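Cytochrome c-552/4 domain-containing protein (Ignicoccus hospitalis KIN4/I, PDB 4QO5) binds eight c-type hemes as a membrane-associated octaheme cytochrome c and probably passes electrons between them. Local coordinates at residues 106-111 with 209-214; 115-120 with 304-309; 286-291 with 310-315. All blocks are in the same frame, centred on the assembly; numbering follows the deposited sequence.

Contact 1 of 3, residues 106-111 with 209-214; sequences TPNDCA and DGSLGA. With HEC (heme c), chain D.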
loop_
_atom_site.group_PDB
_atom_site.type_symbol
_atom_site.label_atom_id
_atom_site.label_comp_id
_atom_site.label_asym_id
_atom_site.label_seq_id
_atom_site.Cartn_x
_atom_site.Cartn_y
_atom_site.Cartn_z
ATOM N N THR A 106 25.304 13.170 -17.178
ATOM C CA THR A 106 24.205 14.124 -17.159
ATOM C C THR A 106 23.389 14.069 -18.455
ATOM O O THR A 106 23.810 13.421 -19.412
ATOM C CB THR A 106 24.765 15.541 -17.003
ATOM O OG1 THR A 106 25.471 15.883 -18.198
ATOM C CG2 THR A 106 25.700 15.620 -15.781
ATOM N N PRO A 107 22.214 14.729 -18.478
ATOM C CA PRO A 107 21.429 14.797 -19.726
ATOM C C PRO A 107 22.249 15.301 -20.917
ATOM O O PRO A 107 22.062 14.846 -22.059
ATOM C CB PRO A 107 20.320 15.796 -19.381
ATOM C CG PRO A 107 20.092 15.574 -17.907
ATOM C CD PRO A 107 21.476 15.320 -17.339
ATOM N N ASN A 108 23.176 16.215 -20.665
ATOM C CA ASN A 108 24.017 16.691 -21.762
ATOM C C ASN A 108 24.951 15.611 -22.312
ATOM O O ASN A 108 25.308 15.633 -23.491
ATOM C CB ASN A 108 24.774 17.965 -21.377
ATOM C CG ASN A 108 23.878 19.196 -21.410
ATOM O OD1 ASN A 108 22.688 19.101 -21.729
ATOM N ND2 ASN A 108 24.443 20.355 -21.089
ATOM N N ASP A 109 25.330 14.655 -21.463
ATOM C CA ASP A 109 26.095 13.502 -21.926
ATOM C C ASP A 109 25.196 12.564 -22.746
ATOM O O ASP A 109 25.570 12.126 -23.838
ATOM C CB ASP A 109 26.669 12.727 -20.739
ATOM C CG ASP A 109 27.740 13.511 -19.998
ATOM O OD1 ASP A 109 28.404 14.377 -20.625
ATOM O OD2 ASP A 109 27.900 13.259 -18.787
ATOM N N CYS A 110 24.032 12.233 -22.193
ATOM C CA CYS A 110 23.033 11.440 -22.903
ATOM C C CYS A 110 22.730 12.036 -24.274
ATOM O O CYS A 110 22.487 11.295 -25.239
ATOM C CB CYS A 110 21.724 11.368 -22.102
ATOM S SG CYS A 110 21.903 10.821 -20.370
ATOM N N ALA A 111 22.740 13.365 -24.360
ATOM C CA ALA A 111 22.341 14.052 -25.598
ATOM C C ALA A 111 23.290 13.788 -26.752
ATOM O O ALA A 111 22.968 14.070 -27.908
ATOM C CB ALA A 111 22.211 15.549 -25.377
ATOM N N ASP A 209 27.379 20.211 -14.477
ATOM C CA ASP A 209 27.611 20.878 -15.766
ATOM C C ASP A 209 26.506 21.880 -16.094
ATOM O O ASP A 209 26.487 22.472 -17.177
ATOM C CB ASP A 209 27.766 19.850 -16.904
ATOM C CG ASP A 209 26.474 19.070 -17.182
ATOM O OD1 ASP A 209 26.444 18.289 -18.163
ATOM O OD2 ASP A 209 25.495 19.231 -16.426
ATOM N N GLY A 210 25.578 22.056 -15.161
ATOM C CA GLY A 210 24.512 23.024 -15.329
ATOM C C GLY A 210 23.274 22.505 -16.042
ATOM O O GLY A 210 22.245 23.183 -16.066
ATOM N N SER A 211 23.357 21.318 -16.639
ATOM C CA SER A 211 22.170 20.741 -17.249
ATOM C C SER A 211 21.183 20.352 -16.154
ATOM O O SER A 211 21.560 20.190 -14.986
ATOM C CB SER A 211 22.506 19.533 -18.136
ATOM O OG SER A 211 23.070 18.468 -17.390
ATOM N N LEU A 212 19.918 20.217 -16.538
ATOM C CA LEU A 212 18.858 19.888 -15.593
ATOM C C LEU A 212 18.280 18.499 -15.817
ATOM O O LEU A 212 17.898 18.138 -16.935
ATOM C CB LEU A 212 17.717 20.904 -15.702
ATOM C CG LEU A 212 18.072 22.371 -15.503
ATOM C CD1 LEU A 212 16.793 23.193 -15.588
ATOM C CD2 LEU A 212 18.782 22.577 -14.172
ATOM N N GLY A 213 18.188 17.729 -14.740
ATOM C CA GLY A 213 17.466 16.471 -14.781
ATOM C C GLY A 213 18.297 15.265 -14.409
ATOM O O GLY A 213 19.514 15.297 -14.469
ATOM N N ALA A 214 17.634 14.194 -13.990
ATOM C CA ALA A 214 18.316 12.929 -13.822
ATOM C C ALA A 214 17.734 11.947 -14.824
ATOM O O ALA A 214 16.560 11.584 -14.734
ATOM C CB ALA A 214 18.155 12.405 -12.380
HETATM FE FE HEC D . 21.500 5.280 -24.738
HETATM C CHA HEC D . 19.567 2.767 -26.026
HETATM C CHB HEC D . 19.094 5.906 -22.375
HETATM C CHC HEC D . 23.584 7.460 -23.278
HETATM C CHD HEC D . 23.715 4.993 -27.343
HETATM N NA HEC D . 19.689 4.469 -24.271
HETATM C C1A HEC D . 19.070 3.430 -24.932
HETATM C C2A HEC D . 17.832 3.121 -24.253
HETATM C C3A HEC D . 17.710 4.004 -23.245
HETATM C C4A HEC D . 18.870 4.864 -23.241
HETATM C CMA HEC D . 16.554 4.114 -22.228
HETATM C CAA HEC D . 16.829 2.006 -24.685
HETATM C CBA HEC D . 17.063 0.793 -23.777
HETATM C CGA HEC D . 16.004 -0.263 -23.995
HETATM O O1A HEC D . 15.325 -0.289 -25.055
HETATM O O2A HEC D . 15.846 -1.105 -23.077
HETATM N NB HEC D . 21.300 6.442 -23.223
HETATM C C1B HEC D . 20.301 6.528 -22.282
HETATM C C2B HEC D . 20.724 7.355 -21.201
HETATM C C3B HEC D . 22.004 7.710 -21.468
HETATM C C4B HEC D . 22.374 7.169 -22.720
HETATM C CMB HEC D . 19.817 7.641 -19.986
HETATM C CAB HEC D . 23.098 8.481 -20.731
HETATM C CBB HEC D . 23.050 8.218 -19.182
HETATM N NC HEC D . 23.273 6.132 -25.233
HETATM C C1C HEC D . 24.019 6.983 -24.479
HETATM C C2C HEC D . 25.147 7.465 -25.263
HETATM C C3C HEC D . 25.301 6.521 -26.225
HETATM C C4C HEC D . 24.039 5.830 -26.324
HETATM C CMC HEC D . 26.305 8.180 -24.516
HETATM C CAC HEC D . 26.359 6.297 -27.352
HETATM C CBC HEC D . 27.821 6.714 -27.072
HETATM N ND HEC D . 21.633 4.107 -26.383
HETATM C C1D HEC D . 22.648 4.131 -27.322
HETATM C C2D HEC D . 22.447 3.103 -28.297
HETATM C C3D HEC D . 21.157 2.411 -27.909
HETATM C C4D HEC D . 20.699 3.101 -26.721
HETATM C CMD HEC D . 23.335 2.758 -29.511
HETATM C CAD HEC D . 20.525 1.234 -28.677
HETATM C CBD HEC D . 19.491 1.850 -29.622
HETATM C CGD HEC D . 18.886 0.826 -30.551
HETATM O O1D HEC D . 18.038 1.213 -31.421
HETATM O O2D HEC D . 19.254 -0.367 -30.424
#

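Contact 2 of 3, residues 115-120 with 304-309; sequences RTEVEQ and RTHNVD. With HEC (heme c), chain F.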
loop_
_atom_site.group_PDB
_atom_site.type_symbol
_atom_site.label_atom_id
_atom_site.label_comp_id
_atom_site.label_asym_id
_atom_site.label_seq_id
_atom_site.Cartn_x
_atom_site.Cartn_y
_atom_site.Cartn_z
ATOM N N ARG A 115 19.741 13.098 -28.650
ATOM C CA ARG A 115 19.449 14.528 -28.693
ATOM C C ARG A 115 17.960 14.851 -28.549
ATOM O O ARG A 115 17.572 15.756 -27.786
ATOM C CB ARG A 115 20.011 15.139 -29.984
ATOM C CG ARG A 115 19.681 16.609 -30.148
ATOM C CD ARG A 115 20.851 17.324 -30.799
ATOM N NE ARG A 115 20.933 17.078 -32.229
ATOM C CZ ARG A 115 22.050 17.200 -32.944
ATOM N NH1 ARG A 115 23.199 17.521 -32.358
ATOM N NH2 ARG A 115 22.022 16.974 -34.244
ATOM N N THR A 116 17.118 14.103 -29.249
ATOM C CA THR A 116 15.692 14.444 -29.280
ATOM C C THR A 116 15.071 14.315 -27.891
ATOM O O THR A 116 14.293 15.180 -27.459
ATOM C CB THR A 116 14.920 13.589 -30.297
ATOM O OG1 THR A 116 15.498 13.763 -31.595
ATOM C CG2 THR A 116 13.448 14.006 -30.346
ATOM N N GLU A 117 15.450 13.257 -27.178
ATOM C CA GLU A 117 14.919 13.008 -25.856
ATOM C C GLU A 117 15.313 14.116 -24.888
ATOM O O GLU A 117 14.496 14.595 -24.099
ATOM C CB GLU A 117 15.379 11.641 -25.338
ATOM C CG GLU A 117 14.765 10.460 -26.087
ATOM C CD GLU A 117 15.320 10.257 -27.499
ATOM O OE1 GLU A 117 16.379 10.826 -27.833
ATOM O OE2 GLU A 117 14.675 9.535 -28.297
ATOM N N VAL A 118 16.570 14.534 -24.957
ATOM C CA VAL A 118 17.039 15.583 -24.070
ATOM C C VAL A 118 16.406 16.942 -24.411
ATOM O O VAL A 118 16.013 17.696 -23.503
ATOM C CB VAL A 118 18.577 15.629 -24.053
ATOM C CG1 VAL A 118 19.077 16.722 -23.111
ATOM C CG2 VAL A 118 19.127 14.263 -23.602
ATOM N N GLU A 119 16.291 17.245 -25.705
ATOM C CA GLU A 119 15.572 18.446 -26.141
ATOM C C GLU A 119 14.149 18.483 -25.580
ATOM O O GLU A 119 13.691 19.519 -25.082
ATOM C CB GLU A 119 15.524 18.552 -27.673
ATOM C CG GLU A 119 16.869 18.774 -28.346
ATOM C CD GLU A 119 17.410 20.184 -28.178
ATOM O OE1 GLU A 119 16.676 21.056 -27.667
ATOM O OE2 GLU A 119 18.579 20.416 -28.566
ATOM N N GLN A 120 13.454 17.353 -25.656
ATOM C CA GLN A 120 12.102 17.269 -25.116
ATOM C C GLN A 120 12.069 17.449 -23.610
ATOM O O GLN A 120 11.305 18.272 -23.089
ATOM C CB GLN A 120 11.460 15.946 -25.505
ATOM C CG GLN A 120 11.101 15.891 -26.981
ATOM C CD GLN A 120 10.593 14.527 -27.389
ATOM O OE1 GLN A 120 10.496 13.610 -26.556
ATOM N NE2 GLN A 120 10.292 14.367 -28.669
ATOM N N ARG A 304 6.039 9.203 -29.141
ATOM C CA ARG A 304 6.748 9.221 -27.866
ATOM C C ARG A 304 7.023 10.654 -27.428
ATOM O O ARG A 304 7.324 11.538 -28.266
ATOM C CB ARG A 304 8.064 8.468 -27.975
ATOM C CG ARG A 304 8.732 8.201 -26.618
ATOM C CD ARG A 304 10.094 7.594 -26.813
ATOM N NE ARG A 304 10.027 6.267 -27.417
ATOM C CZ ARG A 304 10.503 5.956 -28.618
ATOM N NH1 ARG A 304 11.046 6.894 -29.395
ATOM N NH2 ARG A 304 10.411 4.703 -29.048
ATOM N N THR A 305 6.902 10.905 -26.129
ATOM C CA THR A 305 7.340 12.195 -25.597
ATOM C C THR A 305 8.106 12.078 -24.280
ATOM O O THR A 305 7.705 11.325 -23.391
ATOM C CB THR A 305 6.161 13.172 -25.403
ATOM O OG1 THR A 305 6.664 14.450 -24.996
ATOM C CG2 THR A 305 5.181 12.661 -24.352
ATOM N N HIS A 306 9.198 12.837 -24.166
ATOM C CA HIS A 306 9.900 12.981 -22.888
ATOM C C HIS A 306 9.553 14.301 -22.235
ATOM O O HIS A 306 10.190 14.734 -21.287
ATOM C CB HIS A 306 11.409 12.834 -23.044
ATOM C CG HIS A 306 11.867 11.416 -22.960
ATOM N ND1 HIS A 306 11.771 10.542 -24.023
ATOM C CD2 HIS A 306 12.376 10.706 -21.929
ATOM C CE1 HIS A 306 12.230 9.361 -23.659
ATOM N NE2 HIS A 306 12.608 9.439 -22.401
ATOM N N ASN A 307 8.541 14.956 -22.781
ATOM C CA ASN A 307 7.968 16.115 -22.110
ATOM C C ASN A 307 6.548 15.733 -21.787
ATOM O O ASN A 307 5.659 15.892 -22.632
ATOM C CB ASN A 307 7.968 17.317 -23.042
ATOM C CG ASN A 307 7.427 18.573 -22.368
ATOM O OD1 ASN A 307 6.868 18.513 -21.270
ATOM N ND2 ASN A 307 7.577 19.700 -23.024
ATOM N N VAL A 308 6.329 15.230 -20.574
ATOM C CA VAL A 308 5.010 14.692 -20.234
ATOM C C VAL A 308 3.898 15.741 -20.262
ATOM O O VAL A 308 2.733 15.390 -20.454
ATOM C CB VAL A 308 5.005 13.961 -18.885
ATOM C CG1 VAL A 308 6.000 12.815 -18.921
ATOM C CG2 VAL A 308 5.347 14.916 -17.772
ATOM N N ASP A 309 4.253 17.012 -20.070
ATOM C CA ASP A 309 3.280 18.108 -20.101
ATOM C C ASP A 309 2.444 18.112 -21.384
ATOM O O ASP A 309 1.267 18.496 -21.372
ATOM C CB ASP A 309 3.984 19.478 -20.024
ATOM C CG ASP A 309 4.977 19.581 -18.875
ATOM O OD1 ASP A 309 5.810 20.514 -18.912
ATOM O OD2 ASP A 309 4.933 18.738 -17.952
HETATM FE FE HEC F . 13.591 8.090 -21.041
HETATM C CHA HEC F . 12.630 5.520 -23.153
HETATM C CHB HEC F . 16.482 8.514 -22.776
HETATM C CHC HEC F . 14.495 10.704 -18.946
HETATM C CHD HEC F . 10.701 7.729 -19.291
HETATM N NA HEC F . 14.359 7.160 -22.596
HETATM C C1A HEC F . 13.818 6.176 -23.394
HETATM C C2A HEC F . 14.708 5.903 -24.488
HETATM C C3A HEC F . 15.741 6.736 -24.381
HETATM C C4A HEC F . 15.562 7.564 -23.204
HETATM C CMA HEC F . 16.939 6.810 -25.337
HETATM C CAA HEC F . 14.489 4.849 -25.592
HETATM C CBA HEC F . 13.374 5.314 -26.540
HETATM C CGA HEC F . 13.866 6.500 -27.333
HETATM O O1A HEC F . 14.704 6.305 -28.249
HETATM O O2A HEC F . 13.421 7.637 -27.047
HETATM N NB HEC F . 15.179 9.286 -20.888
HETATM C C1B HEC F . 16.238 9.401 -21.755
HETATM C C2B HEC F . 17.016 10.566 -21.369
HETATM C C3B HEC F . 16.349 11.146 -20.348
HETATM C C4B HEC F . 15.252 10.340 -20.010
HETATM C CMB HEC F . 18.232 11.081 -22.179
HETATM C CAB HEC F . 16.387 12.420 -19.476
HETATM C CBB HEC F . 16.705 13.682 -20.355
HETATM N NC HEC F . 12.836 9.065 -19.508
HETATM C C1C HEC F . 13.313 10.054 -18.687
HETATM C C2C HEC F . 12.565 10.105 -17.454
HETATM C C3C HEC F . 11.428 9.472 -17.782
HETATM C C4C HEC F . 11.642 8.660 -18.922
HETATM C CMC HEC F . 12.678 11.341 -16.525
HETATM C CAC HEC F . 10.070 9.266 -17.113
HETATM C CBC HEC F . 9.440 10.544 -16.485
HETATM N ND HEC F . 11.945 6.826 -21.175
HETATM C C1D HEC F . 10.836 6.886 -20.353
HETATM C C2D HEC F . 9.856 5.946 -20.800
HETATM C C3D HEC F . 10.478 5.238 -21.990
HETATM C C4D HEC F . 11.762 5.879 -22.168
HETATM C CMD HEC F . 8.474 5.671 -20.166
HETATM C CAD HEC F . 9.846 4.167 -22.893
HETATM C CBD HEC F . 9.222 5.010 -24.017
HETATM C CGD HEC F . 8.252 4.254 -24.879
HETATM O O1D HEC F . 8.152 4.588 -26.092
HETATM O O2D HEC F . 7.565 3.333 -24.373
HETATM O O HOH W 1 11.471 9.783 -29.121
HETATM O O HOH W 2 11.039 10.887 -26.694
HETATM O O HOH W 3 9.326 11.703 -29.989
#

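Contact 3 of 3, residues 286-291 with 310-315; sequences TCHMSL and TRLWVR. With HEC (heme c), chain H.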
loop_
_atom_site.group_PDB
_atom_site.type_symbol
_atom_site.label_atom_id
_atom_site.label_comp_id
_atom_site.label_asym_id
_atom_site.label_seq_id
_atom_site.Cartn_x
_atom_site.Cartn_y
_atom_site.Cartn_z
ATOM N N THR A 286 2.217 3.972 -21.022
ATOM C CA THR A 286 1.269 3.795 -22.131
ATOM C C THR A 286 0.488 5.064 -22.399
ATOM O O THR A 286 0.374 5.516 -23.544
ATOM C CB THR A 286 0.235 2.661 -21.849
ATOM O OG1 THR A 286 0.916 1.441 -21.506
ATOM C CG2 THR A 286 -0.640 2.446 -23.078
ATOM N N CYS A 287 -0.006 5.682 -21.335
ATOM C CA CYS A 287 -0.873 6.831 -21.516
ATOM C C CYS A 287 -0.132 8.157 -21.494
ATOM O O CYS A 287 -0.642 9.154 -21.995
ATOM C CB CYS A 287 -1.964 6.823 -20.465
ATOM S SG CYS A 287 -3.015 5.350 -20.651
ATOM N N HIS A 288 1.069 8.156 -20.923
ATOM C CA HIS A 288 1.786 9.404 -20.669
ATOM C C HIS A 288 3.006 9.709 -21.504
ATOM O O HIS A 288 3.374 10.876 -21.607
ATOM C CB HIS A 288 2.174 9.486 -19.194
ATOM C CG HIS A 288 1.012 9.793 -18.324
ATOM N ND1 HIS A 288 0.386 11.020 -18.341
ATOM C CD2 HIS A 288 0.296 9.011 -17.481
ATOM C CE1 HIS A 288 -0.642 10.997 -17.517
ATOM N NE2 HIS A 288 -0.697 9.800 -16.964
ATOM N N MET A 289 3.625 8.694 -22.107
ATOM C CA MET A 289 4.946 8.892 -22.705
ATOM C C MET A 289 5.234 8.074 -23.952
ATOM O O MET A 289 5.960 8.523 -24.837
ATOM C CB MET A 289 6.057 8.581 -21.672
ATOM C CG MET A 289 6.049 9.516 -20.468
ATOM S SD MET A 289 7.486 9.347 -19.399
ATOM C CE MET A 289 8.735 10.249 -20.344
ATOM N N SER A 290 4.680 6.875 -24.026
ATOM C CA SER A 290 5.160 5.877 -24.995
ATOM C C SER A 290 4.845 6.181 -26.460
ATOM O O SER A 290 3.823 6.773 -26.769
ATOM C CB SER A 290 4.554 4.516 -24.663
ATOM O OG SER A 290 5.052 4.039 -23.425
ATOM N N LEU A 291 5.714 5.718 -27.353
ATOM C CA LEU A 291 5.361 5.573 -28.760
ATOM C C LEU A 291 4.396 4.393 -28.871
ATOM O O LEU A 291 4.710 3.284 -28.440
ATOM C CB LEU A 291 6.607 5.282 -29.587
ATOM C CG LEU A 291 6.417 4.797 -31.025
ATOM C CD1 LEU A 291 5.649 5.830 -31.884
ATOM C CD2 LEU A 291 7.784 4.494 -31.648
ATOM N N THR A 310 3.062 17.711 -22.494
ATOM C CA THR A 310 2.441 17.845 -23.806
ATOM C C THR A 310 1.174 17.012 -23.977
ATOM O O THR A 310 0.415 17.223 -24.917
ATOM C CB THR A 310 3.410 17.508 -24.955
ATOM O OG1 THR A 310 3.753 16.120 -24.908
ATOM C CG2 THR A 310 4.660 18.343 -24.844
ATOM N N ARG A 311 0.957 16.068 -23.072
ATOM C CA ARG A 311 -0.217 15.208 -23.136
ATOM C C ARG A 311 -1.353 15.641 -22.215
ATOM O O ARG A 311 -2.476 15.149 -22.340
ATOM C CB ARG A 311 0.175 13.768 -22.841
ATOM C CG ARG A 311 1.127 13.229 -23.869
ATOM C CD ARG A 311 0.886 11.788 -24.084
ATOM N NE ARG A 311 1.786 11.230 -25.071
ATOM C CZ ARG A 311 1.931 9.931 -25.249
ATOM N NH1 ARG A 311 1.219 9.090 -24.502
ATOM N NH2 ARG A 311 2.788 9.469 -26.150
ATOM N N LEU A 312 -1.069 16.588 -21.323
ATOM C CA LEU A 312 -2.025 16.997 -20.299
ATOM C C LEU A 312 -2.782 18.262 -20.689
ATOM O O LEU A 312 -2.170 19.240 -21.140
ATOM C CB LEU A 312 -1.290 17.224 -18.976
ATOM C CG LEU A 312 -0.342 16.110 -18.536
ATOM C CD1 LEU A 312 0.519 16.574 -17.348
ATOM C CD2 LEU A 312 -1.112 14.838 -18.180
ATOM N N TRP A 313 -4.104 18.262 -20.519
ATOM C CA TRP A 313 -4.867 19.474 -20.842
ATOM C C TRP A 313 -5.193 20.273 -19.582
ATOM O O TRP A 313 -5.372 21.483 -19.631
ATOM C CB TRP A 313 -6.158 19.159 -21.630
ATOM C CG TRP A 313 -7.087 18.085 -21.040
ATOM C CD1 TRP A 313 -8.269 18.297 -20.368
ATOM C CD2 TRP A 313 -6.927 16.656 -21.120
ATOM N NE1 TRP A 313 -8.838 17.091 -20.017
ATOM C CE2 TRP A 313 -8.036 16.071 -20.463
ATOM C CE3 TRP A 313 -5.953 15.817 -21.673
ATOM C CZ2 TRP A 313 -8.195 14.683 -20.347
ATOM C CZ3 TRP A 313 -6.114 14.439 -21.564
ATOM C CH2 TRP A 313 -7.232 13.886 -20.903
ATOM N N VAL A 314 -5.304 19.581 -18.455
ATOM C CA VAL A 314 -5.689 20.258 -17.220
ATOM C C VAL A 314 -4.833 19.778 -16.054
ATOM O O VAL A 314 -4.680 18.577 -15.839
ATOM C CB VAL A 314 -7.188 20.057 -16.915
ATOM C CG1 VAL A 314 -7.535 18.552 -16.821
ATOM C CG2 VAL A 314 -7.588 20.806 -15.644
ATOM N N ARG A 315 -4.250 20.715 -15.314
ATOM C CA ARG A 315 -3.404 20.337 -14.172
ATOM C C ARG A 315 -4.283 19.904 -13.009
ATOM O O ARG A 315 -5.015 20.721 -12.444
ATOM C CB ARG A 315 -2.506 21.504 -13.744
ATOM C CG ARG A 315 -1.461 21.114 -12.673
ATOM C CD ARG A 315 -0.146 20.758 -13.330
ATOM N NE ARG A 315 0.841 20.153 -12.432
ATOM C CZ ARG A 315 1.874 20.805 -11.905
ATOM N NH1 ARG A 315 2.066 22.101 -12.153
ATOM N NH2 ARG A 315 2.730 20.157 -11.130
HETATM FE FE HEC H . -2.062 9.220 -15.436
HETATM C CHA HEC H . -3.266 12.423 -15.022
HETATM C CHB HEC H . 0.760 10.000 -13.667
HETATM C CHC HEC H . -1.320 5.930 -15.225
HETATM C CHD HEC H . -4.269 8.624 -17.886
HETATM N NA HEC H . -1.386 10.885 -14.546
HETATM C C1A HEC H . -2.070 12.085 -14.406
HETATM C C2A HEC H . -1.327 12.927 -13.503
HETATM C C3A HEC H . -0.229 12.258 -13.104
HETATM C C4A HEC H . -0.228 10.965 -13.763
HETATM C CMA HEC H . 0.885 12.739 -12.142
HETATM C CAA HEC H . -1.784 14.338 -13.070
HETATM C CBA HEC H . -0.912 15.388 -13.773
HETATM C CGA HEC H . -1.585 16.706 -13.490
HETATM O O1A HEC H . -1.350 17.281 -12.397
HETATM O O2A HEC H . -2.393 17.152 -14.347
HETATM N NB HEC H . -0.533 8.201 -14.666
HETATM C C1B HEC H . 0.466 8.695 -13.856
HETATM C C2B HEC H . 1.054 7.615 -13.146
HETATM C C3B HEC H . 0.407 6.520 -13.568
HETATM C C4B HEC H . -0.563 6.858 -14.547
HETATM C CMB HEC H . 2.212 7.842 -12.128
HETATM C CAB HEC H . 0.437 5.044 -13.218
HETATM C CBB HEC H . 0.721 4.781 -11.736
HETATM N NC HEC H . -2.554 7.624 -16.417
HETATM C C1C HEC H . -2.256 6.302 -16.148
HETATM C C2C HEC H . -2.871 5.456 -17.150
HETATM C C3C HEC H . -3.878 6.216 -17.625
HETATM C C4C HEC H . -3.581 7.579 -17.330
HETATM C CMC HEC H . -2.931 3.936 -16.886
HETATM C CAC HEC H . -5.019 5.971 -18.638
HETATM C CBC HEC H . -5.604 4.554 -18.731
HETATM N ND HEC H . -3.530 10.354 -16.321
HETATM C C1D HEC H . -4.365 9.862 -17.311
HETATM C C2D HEC H . -5.321 10.865 -17.669
HETATM C C3D HEC H . -5.029 12.039 -16.757
HETATM C C4D HEC H . -3.885 11.642 -15.958
HETATM C CMD HEC H . -6.443 10.735 -18.722
HETATM C CAD HEC H . -5.716 13.408 -16.734
HETATM C CBD HEC H . -4.963 14.203 -17.821
HETATM C CGD HEC H . -5.015 15.673 -17.506
HETATM O O1D HEC H . -5.173 16.015 -16.311
HETATM O O2D HEC H . -4.903 16.514 -18.440
#

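Contact 1 of 3, residues 106-111 with 209-214
T106 and D209 meet tip to tip: the threonine hydroxyl OG1 donates to OD1 of the aspartate at 2.6 Å, arriving from above the carboxylate plane rather than within it. The other oxygen, OD2, is gripped twice by its own loop. S211 OG lies 2.7 Å from D209 OD2, on its syn lone pair, and S211 N donates to D209 OD2 at 3.0 Å, closing an Asx turn. One carboxylate thus ties helix start to turn, an example of a side chain serving two structures at once. Beside it the P107 ring presses on the loop backbone, CG 3.5 Å from L212 O, while the amide carbon CG of N108 rests 3.6 Å from S211 CB.

What sets T106 in place is a capping box at the N-terminus of helix 107-110: T106 N donates to D109 OD2 at 3.1 Å, and D109 N returns a weak bond to T106 OG1. H90 and H102 hold the D109 carboxylate from outside. G210 and G213 adopt backbone angles that call for glycine, and N207 donates to the carbonyls of S211 and G213.

The helix carries C110, first cysteine of a CXXCH heme-attachment motif, its SG covalently bound to heme CAB. P107 and A111 lean on V118 of helix 115-122, and the loop 209-214 runs between strand 188-196 and helix 226-229.

Contact 2 of 3, residues 115-120 with 304-309
The imidazole of H306 has E117 CB over one face, a CH-pi contact with CB 4.2 Å from the ring centroid and 18° off its normal, while the heme and one water meet its edge. The guanidinium of R304 is similarly placed: the propionate methylene CBA of the same heme lies over its centre, 3.5 Å above the plane, and the other propionate and a second water sit at its edge. Through that edge R304 NE donates to heme O1D at 2.8 Å.

E117 bends at chi2 (73°) so that its carboxylate stands nearly upright against the H306 ring, the planes 80° apart. Its OE2 comes 2.6 Å from heme O2A, a separation at which one of the two acids is probably protonated; E117 OE1 is hydrogen-bonded to S62 OG. The water at the guanidinium edge accepts from R304 NH1 and gives a weak bond to E117 OE2.

Q120 works in the second shell. Its chain, extended beyond CG, brings OE1 to 2.8 Å from H306 N, which donates to it from above the carbonyl plane. A water donates to the same Q120 OE1 and accepts from H306 ND1 at 2.8 Å, so a single amide oxygen secures the histidine's backbone and, through water, its ring; this would fix the ring's rotation and may enrich its electron density. Q120 NE2 reaches R304 O through another water, and Q120 O packs against N307 CB at 3.5 Å.

H306 NE2 binds the heme iron, with H219 as the other axial ligand. Such bis-histidine coordination, with a distal histidine brought from a separate part of the chain, is familiar in multiheme cytochromes c.

Contact 3 of 3, residues 286-291 with 310-315
C287 and H288 close a CXXCH heme-attachment motif at the end of helix 284-288, and the loop that follows it is held by R311. NH1 of R311 donates to C287 O at 3.1 Å and NH2 donates to S290 O at 3.0 Å, both acceptors lying close to the guanidinium plane, although the donors approach each carbonyl from above its own plane. NH2 has a further acceptor in E303 O. M289 N, itself a donor, sits 3.4 Å above the guanidinium plane without bonding to it; its neighbour M289 O takes the backbone N of T305. An alanine here in place of R311 removes both donors to the carbonyls of C287 and S290, which would probably loosen the loop behind the heme ligand.

H288 NE2 binds iron at 2.1 Å, with M486 SD as the other axial ligand. L312 crosses the imidazole at about a right angle and puts CD2 at its ring edge, 3.9 Å from H288 CE1. The S290 hydroxyl is hydrogen-bonded to a propionate oxygen of a different heme.

On the heme of H288, propionate oxygen O2D is satisfied by two consecutive amides: W313 N at 2.8 Å and V314 N at 3.1 Å, the latter nearly straight at 176°. The W313 indole spreads one face over that oxygen, with O2D 3.3 Å from the ring plane, offset toward the rim.

Overall arrangement
All touching residues of contact 3 are buried, whereas contacts 1 and 2 are only partly so, and their chemistry differs. In contact 1 a carboxylate links a capped helix start to a turn, beside a heme attachment. Contacts 2 and 3 both hold an axial histidine and heme propionates, but contact 2 adds bridging waters, while in contact 3 an arginine donates to main-chain carbonyls. Contact 2 is the bridge: its helix 115-122 touches contact 1, and its loop 304-309 joins contact 3 by a backbone hydrogen bond. Contacts 1 and 3 do not meet, their nearest atoms being about 10 Å apart.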